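Fibronectin type III domain-containing protein (Simiduia agarivorans, PDB 6P2K) probably hydrolyses the beta-1,4-glucan backbone of xyloglucan, as family 74 glycoside hydrolases do, through the propeller region contained in this chain. Local coordinates at residues N28-A33 with G343-G348; F290-G295 with Y369-K374; E311-S316 with R347-T352; W321-G324 with A328-P331. All blocks are in the same frame, centred on the assembly; numbering follows the deposited sequence.

Interaction 1 (N28-A33 with G343-G348); sequences NVVYMA and GGWARG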
# COMPACT_ATOMS: atom_id res chain seq x y z
N ASN B 28 50.25 -15.93 -12.81
CA ASN B 28 49.29 -15.55 -11.77
C ASN B 28 49.92 -14.77 -10.63
O ASN B 28 49.23 -14.48 -9.64
CB ASN B 28 48.54 -16.77 -11.22
CG ASN B 28 47.83 -17.56 -12.30
OD1 ASN B 28 47.13 -16.99 -13.14
ND2 ASN B 28 48.03 -18.88 -12.31
N VAL B 29 51.19 -14.39 -10.74
CA VAL B 29 51.86 -13.56 -9.74
C VAL B 29 51.92 -12.13 -10.27
O VAL B 29 52.52 -11.87 -11.31
CB VAL B 29 53.26 -14.08 -9.40
CG1 VAL B 29 53.96 -13.12 -8.46
CG2 VAL B 29 53.16 -15.46 -8.77
N VAL B 30 51.28 -11.20 -9.55
CA VAL B 30 51.20 -9.80 -9.97
C VAL B 30 51.42 -8.90 -8.76
O VAL B 30 51.14 -9.26 -7.62
CB VAL B 30 49.84 -9.46 -10.63
CG1 VAL B 30 49.72 -10.14 -11.98
CG2 VAL B 30 48.69 -9.86 -9.72
N TYR B 31 51.93 -7.70 -9.04
CA TYR B 31 52.12 -6.66 -8.04
C TYR B 31 51.32 -5.44 -8.45
O TYR B 31 51.21 -5.12 -9.63
CB TYR B 31 53.60 -6.31 -7.91
CG TYR B 31 54.43 -7.46 -7.38
CD1 TYR B 31 54.92 -8.43 -8.23
CD2 TYR B 31 54.69 -7.58 -6.02
CE1 TYR B 31 55.67 -9.49 -7.75
CE2 TYR B 31 55.44 -8.63 -5.53
CZ TYR B 31 55.92 -9.58 -6.39
OH TYR B 31 56.66 -10.63 -5.90
N MET B 32 50.74 -4.76 -7.45
CA MET B 32 49.94 -3.57 -7.69
C MET B 32 50.59 -2.37 -7.02
O MET B 32 50.98 -2.45 -5.85
CB MET B 32 48.51 -3.74 -7.18
CG MET B 32 47.59 -2.59 -7.60
SD MET B 32 47.29 -1.42 -6.27
CE MET B 32 46.24 -2.43 -5.24
N ALA B 33 50.70 -1.27 -7.76
CA ALA B 33 51.32 -0.05 -7.26
C ALA B 33 50.22 0.94 -6.89
O ALA B 33 49.57 1.51 -7.77
CB ALA B 33 52.26 0.54 -8.32
N GLY B 343 56.80 -18.04 -18.13
CA GLY B 343 56.29 -18.39 -16.83
C GLY B 343 54.98 -19.16 -16.82
O GLY B 343 54.43 -19.38 -15.74
N GLY B 344 54.48 -19.58 -17.97
CA GLY B 344 53.19 -20.24 -18.04
C GLY B 344 52.00 -19.32 -18.14
O GLY B 344 50.86 -19.79 -17.99
N TRP B 345 52.22 -18.03 -18.37
CA TRP B 345 51.11 -17.09 -18.49
C TRP B 345 50.29 -17.39 -19.74
O TRP B 345 50.84 -17.74 -20.78
CB TRP B 345 51.63 -15.66 -18.55
CG TRP B 345 51.96 -15.04 -17.23
CD1 TRP B 345 53.19 -14.96 -16.64
CD2 TRP B 345 51.05 -14.38 -16.33
NE1 TRP B 345 53.11 -14.30 -15.44
CE2 TRP B 345 51.80 -13.93 -15.22
CE3 TRP B 345 49.68 -14.12 -16.36
CZ2 TRP B 345 51.23 -13.25 -14.15
CZ3 TRP B 345 49.10 -13.45 -15.29
CH2 TRP B 345 49.88 -13.02 -14.20
N ALA B 346 48.98 -17.25 -19.62
CA ALA B 346 48.14 -17.17 -20.80
C ALA B 346 48.11 -15.73 -21.31
O ALA B 346 48.57 -14.81 -20.64
CB ALA B 346 46.73 -17.68 -20.51
N ARG B 347 47.56 -15.54 -22.51
CA ARG B 347 47.46 -14.20 -23.06
C ARG B 347 46.32 -13.45 -22.39
O ARG B 347 45.18 -13.93 -22.35
CB ARG B 347 47.25 -14.23 -24.57
CG ARG B 347 47.39 -12.86 -25.21
CD ARG B 347 47.18 -12.88 -26.72
NE ARG B 347 47.51 -11.58 -27.32
CZ ARG B 347 46.61 -10.64 -27.60
NH1 ARG B 347 45.33 -10.84 -27.34
NH2 ARG B 347 47.01 -9.49 -28.14
N GLY B 348 46.63 -12.27 -21.86
CA GLY B 348 45.63 -11.45 -21.20
C GLY B 348 46.08 -10.02 -21.10
O GLY B 348 47.17 -9.65 -21.55

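Interaction 2 (F290-G295 with Y369-K374); sequences FGLYEG and YSWQNK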
# COMPACT_ATOMS: atom_id res chain seq x y z
N PHE B 290 37.26 6.24 -22.07
CA PHE B 290 36.76 5.68 -23.32
C PHE B 290 36.93 4.17 -23.39
O PHE B 290 36.68 3.58 -24.45
CB PHE B 290 37.44 6.33 -24.53
CG PHE B 290 38.94 6.28 -24.48
CD1 PHE B 290 39.63 5.12 -24.84
CD2 PHE B 290 39.67 7.38 -24.07
CE1 PHE B 290 41.01 5.08 -24.78
CE2 PHE B 290 41.04 7.34 -24.02
CZ PHE B 290 41.71 6.19 -24.38
N GLY B 291 37.37 3.52 -22.32
CA GLY B 291 37.72 2.12 -22.39
C GLY B 291 39.18 1.92 -22.78
O GLY B 291 40.05 2.66 -22.31
N LEU B 292 39.45 0.95 -23.65
CA LEU B 292 40.82 0.59 -23.98
C LEU B 292 40.88 0.12 -25.43
O LEU B 292 40.02 -0.65 -25.88
CB LEU B 292 41.34 -0.50 -23.04
CG LEU B 292 42.76 -1.04 -23.22
CD1 LEU B 292 43.78 0.07 -23.10
CD2 LEU B 292 43.02 -2.12 -22.18
N TYR B 293 41.89 0.58 -26.16
CA TYR B 293 42.07 0.27 -27.57
C TYR B 293 43.13 -0.80 -27.76
O TYR B 293 44.16 -0.81 -27.08
CB TYR B 293 42.48 1.51 -28.37
CG TYR B 293 41.37 2.49 -28.68
CD1 TYR B 293 40.44 2.23 -29.69
CD2 TYR B 293 41.29 3.70 -28.01
CE1 TYR B 293 39.45 3.14 -29.99
CE2 TYR B 293 40.30 4.61 -28.30
CZ TYR B 293 39.38 4.33 -29.29
OH TYR B 293 38.40 5.25 -29.58
N GLU B 294 42.90 -1.69 -28.72
CA GLU B 294 43.94 -2.53 -29.29
C GLU B 294 44.01 -2.26 -30.79
O GLU B 294 42.99 -2.33 -31.48
CB GLU B 294 43.69 -4.02 -29.03
CG GLU B 294 44.77 -4.92 -29.63
CD GLU B 294 44.67 -6.36 -29.16
OE1 GLU B 294 43.58 -6.96 -29.27
OE2 GLU B 294 45.70 -6.89 -28.68
N GLY B 295 45.20 -1.95 -31.27
CA GLY B 295 45.42 -1.66 -32.68
C GLY B 295 46.20 -2.77 -33.35
O GLY B 295 47.07 -3.39 -32.74
N TYR B 369 37.68 -10.63 -25.61
CA TYR B 369 38.23 -10.42 -24.28
C TYR B 369 37.12 -10.54 -23.25
O TYR B 369 36.00 -10.08 -23.48
CB TYR B 369 38.92 -9.06 -24.18
CG TYR B 369 40.17 -8.95 -25.01
CD1 TYR B 369 40.12 -8.58 -26.35
CD2 TYR B 369 41.42 -9.23 -24.46
CE1 TYR B 369 41.26 -8.48 -27.11
CE2 TYR B 369 42.57 -9.13 -25.22
CZ TYR B 369 42.49 -8.76 -26.54
OH TYR B 369 43.63 -8.67 -27.30
N SER B 370 37.44 -11.18 -22.13
CA SER B 370 36.48 -11.40 -21.04
C SER B 370 37.03 -10.70 -19.80
O SER B 370 37.97 -11.19 -19.17
CB SER B 370 36.26 -12.89 -20.81
OG SER B 370 35.23 -13.10 -19.86
N TRP B 371 36.44 -9.56 -19.45
CA TRP B 371 36.96 -8.74 -18.37
C TRP B 371 36.49 -9.24 -17.02
O TRP B 371 35.32 -9.58 -16.83
CB TRP B 371 36.54 -7.28 -18.59
CG TRP B 371 37.29 -6.68 -19.73
CD1 TRP B 371 36.89 -6.61 -21.03
CD2 TRP B 371 38.60 -6.12 -19.69
NE1 TRP B 371 37.86 -6.02 -21.80
CE2 TRP B 371 38.93 -5.71 -21.00
CE3 TRP B 371 39.53 -5.91 -18.66
CZ2 TRP B 371 40.14 -5.10 -21.31
CZ3 TRP B 371 40.74 -5.30 -18.98
CH2 TRP B 371 41.03 -4.91 -20.29
N GLN B 372 37.42 -9.28 -16.06
CA GLN B 372 37.18 -9.85 -14.74
C GLN B 372 37.49 -8.82 -13.67
O GLN B 372 38.53 -8.15 -13.73
CB GLN B 372 38.04 -11.11 -14.53
CG GLN B 372 37.86 -12.18 -15.60
CD GLN B 372 38.89 -13.30 -15.49
OE1 GLN B 372 39.44 -13.56 -14.42
NE2 GLN B 372 39.14 -13.97 -16.62
N ASN B 373 36.59 -8.70 -12.70
CA ASN B 373 36.77 -7.78 -11.57
C ASN B 373 37.80 -8.36 -10.61
O ASN B 373 37.60 -9.44 -10.05
CB ASN B 373 35.41 -7.58 -10.89
CG ASN B 373 35.49 -6.87 -9.54
OD1 ASN B 373 36.56 -6.55 -9.02
ND2 ASN B 373 34.31 -6.61 -8.97
N LYS B 374 38.91 -7.64 -10.42
CA LYS B 374 40.01 -8.10 -9.57
C LYS B 374 40.26 -7.15 -8.40
O LYS B 374 41.38 -7.07 -7.90
CB LYS B 374 41.29 -8.29 -10.38
CG LYS B 374 41.19 -9.35 -11.47
CD LYS B 374 41.07 -10.74 -10.88
CE LYS B 374 41.11 -11.81 -11.97
NZ LYS B 374 41.44 -13.15 -11.41

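Interaction 3 (E311-S316 with R347-T352); sequences EKIWDS and RGVWST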
# COMPACT_ATOMS: atom_id res chain seq x y z
N GLU B 311 40.64 -1.01 -32.44
CA GLU B 311 39.43 -1.66 -31.95
C GLU B 311 39.34 -1.47 -30.45
O GLU B 311 40.34 -1.60 -29.74
CB GLU B 311 39.43 -3.15 -32.30
CG GLU B 311 38.37 -3.97 -31.59
CD GLU B 311 38.51 -5.45 -31.86
OE1 GLU B 311 37.57 -6.21 -31.53
OE2 GLU B 311 39.56 -5.85 -32.41
N LYS B 312 38.14 -1.14 -29.97
CA LYS B 312 37.91 -1.04 -28.53
C LYS B 312 37.71 -2.44 -27.97
O LYS B 312 36.72 -3.10 -28.29
CB LYS B 312 36.71 -0.15 -28.25
CG LYS B 312 37.04 1.33 -28.17
CD LYS B 312 36.01 2.10 -27.36
CE LYS B 312 36.13 3.59 -27.62
NZ LYS B 312 35.16 4.38 -26.80
N ILE B 313 38.66 -2.89 -27.15
CA ILE B 313 38.52 -4.19 -26.50
C ILE B 313 37.87 -4.07 -25.13
O ILE B 313 37.57 -5.10 -24.50
CB ILE B 313 39.89 -4.89 -26.38
CG1 ILE B 313 40.85 -4.05 -25.55
CG2 ILE B 313 40.47 -5.14 -27.77
CD1 ILE B 313 42.07 -4.81 -25.08
N TRP B 314 37.62 -2.85 -24.67
CA TRP B 314 36.94 -2.56 -23.41
C TRP B 314 36.19 -1.26 -23.62
O TRP B 314 36.74 -0.32 -24.21
CB TRP B 314 37.94 -2.45 -22.26
CG TRP B 314 37.37 -2.68 -20.89
CD1 TRP B 314 36.15 -3.21 -20.57
CD2 TRP B 314 38.02 -2.39 -19.65
NE1 TRP B 314 36.00 -3.26 -19.20
CE2 TRP B 314 37.14 -2.76 -18.61
CE3 TRP B 314 39.26 -1.84 -19.31
CZ2 TRP B 314 37.46 -2.60 -17.27
CZ3 TRP B 314 39.58 -1.69 -17.97
CH2 TRP B 314 38.68 -2.07 -16.97
N ASP B 315 34.95 -1.18 -23.14
CA ASP B 315 34.09 -0.07 -23.53
C ASP B 315 33.10 0.23 -22.40
O ASP B 315 33.20 -0.32 -21.30
CB ASP B 315 33.36 -0.40 -24.84
CG ASP B 315 33.08 0.84 -25.67
OD1 ASP B 315 33.13 1.96 -25.11
OD2 ASP B 315 32.79 0.69 -26.87
N SER B 316 32.15 1.11 -22.70
CA SER B 316 31.12 1.51 -21.75
C SER B 316 30.44 0.29 -21.15
O SER B 316 30.29 -0.75 -21.80
CB SER B 316 30.06 2.38 -22.44
OG SER B 316 30.68 3.38 -23.23
N ARG B 347 47.56 -15.54 -22.51
CA ARG B 347 47.46 -14.20 -23.06
C ARG B 347 46.32 -13.45 -22.39
O ARG B 347 45.18 -13.93 -22.35
CB ARG B 347 47.25 -14.23 -24.57
CG ARG B 347 47.39 -12.86 -25.21
CD ARG B 347 47.18 -12.88 -26.72
NE ARG B 347 47.51 -11.58 -27.32
CZ ARG B 347 46.61 -10.64 -27.60
NH1 ARG B 347 45.33 -10.84 -27.34
NH2 ARG B 347 47.01 -9.49 -28.14
N GLY B 348 46.63 -12.27 -21.86
CA GLY B 348 45.63 -11.45 -21.20
C GLY B 348 46.08 -10.02 -21.10
O GLY B 348 47.17 -9.65 -21.55
N VAL B 349 45.22 -9.19 -20.50
CA VAL B 349 45.48 -7.77 -20.34
C VAL B 349 45.13 -7.37 -18.91
O VAL B 349 44.05 -7.72 -18.40
CB VAL B 349 44.67 -6.91 -21.33
CG1 VAL B 349 44.81 -5.43 -21.01
CG2 VAL B 349 45.11 -7.19 -22.77
N TRP B 350 46.04 -6.66 -18.25
CA TRP B 350 45.79 -6.05 -16.95
C TRP B 350 45.56 -4.56 -17.15
O TRP B 350 46.36 -3.88 -17.80
CB TRP B 350 46.98 -6.27 -16.02
CG TRP B 350 46.89 -7.51 -15.19
CD1 TRP B 350 47.57 -8.69 -15.38
CD2 TRP B 350 46.06 -7.71 -14.03
NE1 TRP B 350 47.21 -9.60 -14.42
CE2 TRP B 350 46.29 -9.03 -13.58
CE3 TRP B 350 45.15 -6.91 -13.34
CZ2 TRP B 350 45.64 -9.55 -12.46
CZ3 TRP B 350 44.50 -7.43 -12.24
CH2 TRP B 350 44.75 -8.74 -11.81
N SER B 351 44.47 -4.04 -16.58
CA SER B 351 44.14 -2.62 -16.73
C SER B 351 43.24 -2.20 -15.57
O SER B 351 43.20 -2.86 -14.53
CB SER B 351 43.50 -2.36 -18.10
OG SER B 351 43.26 -0.98 -18.30
N THR B 352 42.51 -1.09 -15.75
CA THR B 352 41.76 -0.47 -14.66
C THR B 352 40.67 0.42 -15.23
O THR B 352 40.73 0.86 -16.38
CB THR B 352 42.68 0.36 -13.75
OG1 THR B 352 41.91 0.98 -12.72
CG2 THR B 352 43.39 1.43 -14.57

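Interaction 4 (W321-G324 with A328-P331); sequences WDIG and ATPP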
# COMPACT_ATOMS: atom_id res chain seq x y z
N TRP B 321 30.49 -7.07 -18.23
CA TRP B 321 31.54 -7.25 -17.24
C TRP B 321 31.08 -6.70 -15.90
O TRP B 321 30.24 -5.80 -15.85
CB TRP B 321 32.87 -6.60 -17.68
CG TRP B 321 32.74 -5.21 -18.23
CD1 TRP B 321 32.35 -4.85 -19.49
CD2 TRP B 321 33.05 -3.99 -17.54
NE1 TRP B 321 32.37 -3.48 -19.62
CE2 TRP B 321 32.79 -2.93 -18.44
CE3 TRP B 321 33.50 -3.68 -16.26
CZ2 TRP B 321 32.98 -1.59 -18.10
CZ3 TRP B 321 33.69 -2.36 -15.91
CH2 TRP B 321 33.43 -1.33 -16.83
N ASP B 322 31.64 -7.25 -14.83
CA ASP B 322 31.27 -6.86 -13.47
C ASP B 322 31.95 -5.54 -13.12
O ASP B 322 33.16 -5.50 -12.91
CB ASP B 322 31.65 -7.96 -12.48
CG ASP B 322 31.38 -7.57 -11.03
OD1 ASP B 322 30.54 -6.67 -10.79
OD2 ASP B 322 32.00 -8.17 -10.13
N ILE B 323 31.17 -4.46 -13.06
CA ILE B 323 31.73 -3.16 -12.72
C ILE B 323 32.07 -3.04 -11.25
O ILE B 323 32.72 -2.07 -10.84
CB ILE B 323 30.77 -2.04 -13.18
CG1 ILE B 323 31.52 -0.71 -13.31
CG2 ILE B 323 29.58 -1.93 -12.23
CD1 ILE B 323 30.84 0.29 -14.22
N GLY B 324 31.67 -4.01 -10.43
CA GLY B 324 31.98 -3.93 -9.01
C GLY B 324 31.20 -2.82 -8.33
O GLY B 324 30.17 -2.35 -8.83
N ALA B 328 32.18 3.11 -12.45
CA ALA B 328 33.10 4.01 -13.15
C ALA B 328 33.12 3.60 -14.62
O ALA B 328 33.85 2.69 -15.02
CB ALA B 328 34.50 3.95 -12.54
N THR B 329 32.30 4.28 -15.43
CA THR B 329 32.14 3.92 -16.83
C THR B 329 32.00 5.18 -17.68
O THR B 329 31.36 6.15 -17.24
CB THR B 329 30.91 3.01 -17.03
OG1 THR B 329 30.67 2.82 -18.43
CG2 THR B 329 29.67 3.63 -16.38
N PRO B 330 32.61 5.21 -18.88
CA PRO B 330 33.53 4.21 -19.42
C PRO B 330 34.80 4.09 -18.58
O PRO B 330 35.09 4.99 -17.80
CB PRO B 330 33.87 4.77 -20.82
CG PRO B 330 32.73 5.64 -21.16
CD PRO B 330 32.30 6.26 -19.86
N PRO B 331 35.53 2.98 -18.72
CA PRO B 331 36.80 2.86 -18.00
C PRO B 331 37.77 3.95 -18.43
O PRO B 331 37.84 4.31 -19.60
CB PRO B 331 37.31 1.47 -18.39
CG PRO B 331 36.13 0.76 -18.98
CD PRO B 331 35.27 1.81 -19.58

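Interaction 1 (N28-A33 with G343-G348)
The indole of Trp-345 presents one face to the backbone at Asn-28, and the atoms of its six-membered ring do nearly all the touching. Asn-28 N stands above the plane, offset toward the rim, 3.2 Å from Trp-345 CZ2. Val-29 O comes in quite differently, at the edge and in the ring plane, 3.4 Å from Trp-345 CZ2. The third partner is Val-30, whose CG1 meets the far corner of the ring obliquely, 3.6 Å from Trp-345 CH2. CG1 lies anti to the carbonyl carbon of Val-30 (chi1 -69°), and it is this branch that reaches the ring. Successive residues thus use the face and the edge of the ring, and no hydrogen bond links the two segments. The ring nitrogen is engaged nearby instead: Trp-345 NE1 is hydrogen-bonded to Asp-23 O. With an alanine at Trp-345, the cover over Asn-28 N and Val-30 CG1 would probably be lost, and Asp-23 O would be left without this N-H. Seven four-stranded sheets follow one another from residue 17 to residue 373, consistent with one seven-bladed propeller, so this contact joins its first and last blades. Trp-345 reaches across from the loop between strands 336-338 and 348-351, touching Ala-22 and Asn-45, while strand 30-34 runs antiparallel between strands 17-22 and 39-42.

Interaction 2 (F290-G295 with Y369-K374)
Between Glu-294 and Tyr-369 the strands keep their backbones well apart, with CA of Glu-294 11.0 Å from CA of Tyr-369, and side chains span the gap. The polar bridge is short: Tyr-369 OH donates to Glu-294 OE1 at 2.6 Å. It meets this oxygen on the syn side, 29° out of the carboxylate plane. The carboxylate and the phenol ring are turned 59° against each other, and OE1 lies at the ring edge, near its plane. Glu-294 reaches this far because its CG is anti to the backbone N (chi1 179°) and the chain stays extended beyond it. Both ends of the bridge are also held by Arg-347, whose NH2 forms a salt bridge with Glu-294 OE2 and whose NH1 is hydrogen-bonded to Tyr-369 OH; Tyr-338 OH adds a hydrogen bond to Glu-294 OE2. Such a charged cluster would probably keep the glutamate ionised. Strands 292-300 and 368-373 belong to successive four-stranded antiparallel sheets, which pack as neighbouring blades of a beta-propeller. Two residues along each strand, the contact turns apolar. Leu-292 and Trp-371 cross at about a right angle, and Leu-292 CD2 comes to the edge of the indole, 3.9 Å from Trp-371 CH2. The other end of that ring is fixed by a hydrogen bond from Trp-371 NE1 to Ile-313 O. On strand 368-373, Ser-370 OG is hydrogen-bonded to Lys-508 NZ of the second subunit.

Interaction 3 (E311-S316 with R347-T352)
Beside Trp-314, which carries the contact with Ser-351 and Thr-352, Asp-315 OD1 is gripped by two groups. The bond from Ser-316 N to Asp-315 OD1 measures 2.7 Å, with an N-H...O angle of 146°, and arrives from above the carboxylate plane. Lys-312 NZ adds a longer salt bridge, 3.6 Å from Asp-315 OD1, and is itself shared with Glu-260 and with Phe-290 O. Here strand 304-314 carries a classic beta bulge: Ile-313 and Trp-314 both stand opposite Leu-292. The two bulge residues point their side chains toward strand 348-351 of the next propeller blade. CG of Trp-314 is anti to its own backbone N (chi1 -158°), which sends the six-membered ring to the end of that strand. There Trp-314 CZ3 approaches Thr-352 O obliquely, at 3.2 Å. Ser-351 OG lies instead at the ring edge, near its plane, 3.8 Å from Trp-314 CZ3; this hydroxyl is hydrogen-bonded to Phe-335 O. Trp-371 stacks on the Trp-314 ring, so an aromatic side chain from strand 368-373 of that next blade also holds the indole. Replacing Trp-314 by a serine would probably open a gap beside Ser-351 and Thr-352 and leave Trp-371 without its stacking partner. The other half of the bulge makes a looser apolar contact, with Ile-313 CD1 4.5 Å from Val-349 CG2.

Interaction 4 (W321-G324 with A328-P331)
The chain folds back on itself within one irregular loop, bringing CA of Ile-323 within 7.3 Å of CA of Ala-328, and a cis peptide bond between Thr-329 and Pro-330 bends the returning segment. Ile-323 carries one half of the contact with the end of its longer branch. Its CG1 is anti to the backbone N (chi1 -160°), and Ile-323 CD1 reaches 3.6 Å from Ala-328 N. The same methyl lies 3.9 Å from Thr-329 CB, the two side chains crossing at about a right angle. Trp-321 supplies the other half: Pro-331 CG approaches its six-membered ring obliquely, 4.0 Å from Trp-321 CZ2. Ala-328 O stands at the edge of that ring, near its plane. The indole is also met edge-to-face by Trp-314. Within 321-324, Gly-324 N donates to Asp-322 OD1 at 2.9 Å, steeply from above the carboxylate plane. Tyr-393 OH is hydrogen-bonded to that oxygen too, while Asn-373 ND2 holds Asp-322 OD2. The bond to Gly-324 defines an Asx turn, here set in the long loop that leads from strand 304-314 of one propeller blade to strand 336-338 of the next.

In the fold
From the N terminus, residues 28-33 come first and meet 343-348 only some 310 residues later: interaction 1 closes the longest loop, joining what are probably the first and last blades of the N-terminal propeller. Strand 292-300 then opens interaction 2, whose partner 369-374 lies beyond 343-348, so the two contacts cross. Interaction 3 (311-316 with 347-352) is nested inside interaction 2 and ties the same two blades; their centres are about 2 Å apart. It shares Arg-347 and Gly-348 with interaction 1. Interaction 4 (321-324 with 328-331) is the innermost, nested within the other three, and folds up the connection between those blades, touching interactions 2 and 3 but not interaction 1.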